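Side-chain contact in phage-related protein (Bacillus cereus, PDB 4JG2), which is of unknown function but probably binds single-stranded DNA, as phage ssDNA-binding proteins do: residues Asp86-Glu91 / Lys173-Gly178. Residues are numbered along the deposited sequence; the frame is centred on the assembly and turned at random.
Sequences DAAIEE and KGVACG
Val175 points its side chain at the helix, and its two methyls meet two successive helix residues. CG1 lies against the methyl of Ala88, with Val175 CG1 and Ala88 CB 3.9 Å apart. CG2 touches the CG1 methylene of Ile89 at 3.7 Å, measured from Val175 CG2 to Ile89 CG1. Both touches are purely apolar, and no hydrogen bond joins the two segments. The valine has CG1 anti to its own backbone N (chi1 177°). CG2 is then anti to the carbonyl carbon, and the two methyls spread over the two helix residues.

Ala88 faces the strand directly and is short, which lets the backbones come close: the CA atoms of Ala88 and Val175 are 6.8 Å apart. Ile89 leaves the helix more to one side. Its CG1 lies beside the backbone N (chi1 -67°), and this branch reaches back to the valine. Ile89 and Val175 cross at about a right angle. All three touching residues are buried.

Loop residues extend the apolar packing, with Pro101 against Ile89 and Pro109 against Val175. On the strand side, the chain turns a corner at Gly174. Val175 is hydrogen-bonded through its backbone to Lys107, and Ala176 to Tyr165 of strand 157-169; these bonds help to fix the backbone that carries the valine.

The arrangement is plain helix-on-sheet packing. It joins helix 75-96 to strand 175-186, one strand of the mixed sheet, in a protein whose sequence family suggests an Enc34-like ssDNA-binding protein.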
loop_
_atom_site.group_PDB
_atom_site.type_symbol
_atom_site.label_atom_id
_atom_site.label_comp_id
_atom_site.label_asym_id
_atom_site.label_seq_id
_atom_site.Cartn_x
_atom_site.Cartn_y
_atom_site.Cartn_z
ATOM N N ASP A 86 -7.472 -12.468 4.237
ATOM C CA ASP A 86 -8.229 -13.725 4.241
ATOM C C ASP A 86 -9.169 -13.844 3.033
ATOM O O ASP A 86 -9.297 -14.916 2.431
ATOM C CB ASP A 86 -8.925 -13.954 5.565
ATOM C CG ASP A 86 -7.961 -14.341 6.694
ATOM O OD1 ASP A 86 -6.917 -15.011 6.439
ATOM O OD2 ASP A 86 -8.291 -14.001 7.856
ATOM N N ALA A 87 -9.860 -12.740 2.698
ATOM C CA ALA A 87 -10.752 -12.764 1.542
ATOM C C ALA A 87 -9.980 -12.983 0.249
ATOM O O ALA A 87 -10.422 -13.693 -0.654
ATOM C CB ALA A 87 -11.615 -11.518 1.478
ATOM N N ALA A 88 -8.793 -12.425 0.138
ATOM C CA ALA A 88 -7.925 -12.633 -1.029
ATOM C C ALA A 88 -7.552 -14.078 -1.184
ATOM O O ALA A 88 -7.522 -14.628 -2.290
ATOM C CB ALA A 88 -6.715 -11.705 -0.960
ATOM N N ILE A 89 -7.189 -14.704 -0.061
ATOM C CA ILE A 89 -6.865 -16.129 -0.071
ATOM C C ILE A 89 -8.084 -16.946 -0.524
ATOM O O ILE A 89 -7.978 -17.809 -1.407
ATOM C CB ILE A 89 -6.351 -16.601 1.319
ATOM C CG1 ILE A 89 -4.991 -15.927 1.608
ATOM C CG2 ILE A 89 -6.244 -18.131 1.352
ATOM C CD1 ILE A 89 -4.499 -16.068 3.027
ATOM N N GLU A 90 -9.259 -16.645 0.035
ATOM C CA GLU A 90 -10.462 -17.348 -0.339
ATOM C C GLU A 90 -10.823 -17.171 -1.808
ATOM O O GLU A 90 -11.247 -18.120 -2.448
ATOM C CB GLU A 90 -11.582 -16.909 0.570
ATOM C CG GLU A 90 -11.356 -17.452 1.979
ATOM C CD GLU A 90 -12.221 -16.767 3.011
ATOM O OE1 GLU A 90 -13.194 -16.079 2.608
ATOM O OE2 GLU A 90 -11.956 -16.947 4.230
ATOM N N GLU A 91 -10.663 -15.964 -2.340
ATOM C CA GLU A 91 -10.948 -15.710 -3.747
ATOM C C GLU A 91 -9.962 -16.508 -4.625
ATOM O O GLU A 91 -10.355 -16.980 -5.700
ATOM C CB GLU A 91 -10.897 -14.214 -4.056
ATOM C CG GLU A 91 -12.160 -13.487 -3.523
ATOM C CD GLU A 91 -12.303 -11.991 -3.807
ATOM O OE1 GLU A 91 -11.477 -11.467 -4.586
ATOM O OE2 GLU A 91 -13.298 -11.377 -3.305
ATOM N N LYS A 173 4.999 -16.351 -3.412
ATOM C CA LYS A 173 3.561 -16.601 -3.537
ATOM C C LYS A 173 2.857 -16.172 -2.271
ATOM O O LYS A 173 3.496 -16.219 -1.210
ATOM C CB LYS A 173 3.310 -18.065 -3.864
ATOM C CG LYS A 173 3.757 -18.969 -2.721
ATOM C CD LYS A 173 3.916 -20.423 -3.067
ATOM C CE LYS A 173 4.315 -21.234 -1.835
ATOM N NZ LYS A 173 4.703 -22.608 -2.190
ATOM N N GLY A 174 1.589 -15.798 -2.366
ATOM C CA GLY A 174 0.879 -15.314 -1.242
ATOM C C GLY A 174 -0.152 -14.273 -1.628
ATOM O O GLY A 174 -0.886 -14.456 -2.614
ATOM N N VAL A 175 -0.218 -13.203 -0.861
ATOM C CA VAL A 175 -1.121 -12.107 -1.045
ATOM C C VAL A 175 -0.319 -10.815 -1.189
ATOM O O VAL A 175 0.524 -10.522 -0.357
ATOM C CB VAL A 175 -2.113 -11.995 0.118
ATOM C CG1 VAL A 175 -3.019 -10.777 -0.065
ATOM C CG2 VAL A 175 -2.949 -13.228 0.202
ATOM N N ALA A 176 -0.582 -10.118 -2.308
ATOM C CA ALA A 176 0.031 -8.856 -2.644
ATOM C C ALA A 176 -0.948 -7.724 -2.430
ATOM O O ALA A 176 -2.143 -7.929 -2.190
ATOM C CB ALA A 176 0.520 -8.841 -4.096
ATOM N N CYS A 177 -0.449 -6.486 -2.497
ATOM C CA CYS A 177 -1.222 -5.301 -2.256
ATOM C C CYS A 177 -1.111 -4.349 -3.430
ATOM O O CYS A 177 -0.029 -3.815 -3.712
ATOM C CB CYS A 177 -0.817 -4.625 -0.988
ATOM S SG CYS A 177 -1.882 -3.218 -0.614
ATOM N N GLY A 178 -2.243 -4.146 -4.117
ATOM C CA GLY A 178 -2.329 -3.208 -5.168
ATOM C C GLY A 178 -2.593 -1.790 -4.674
ATOM O O GLY A 178 -3.495 -1.570 -3.849
#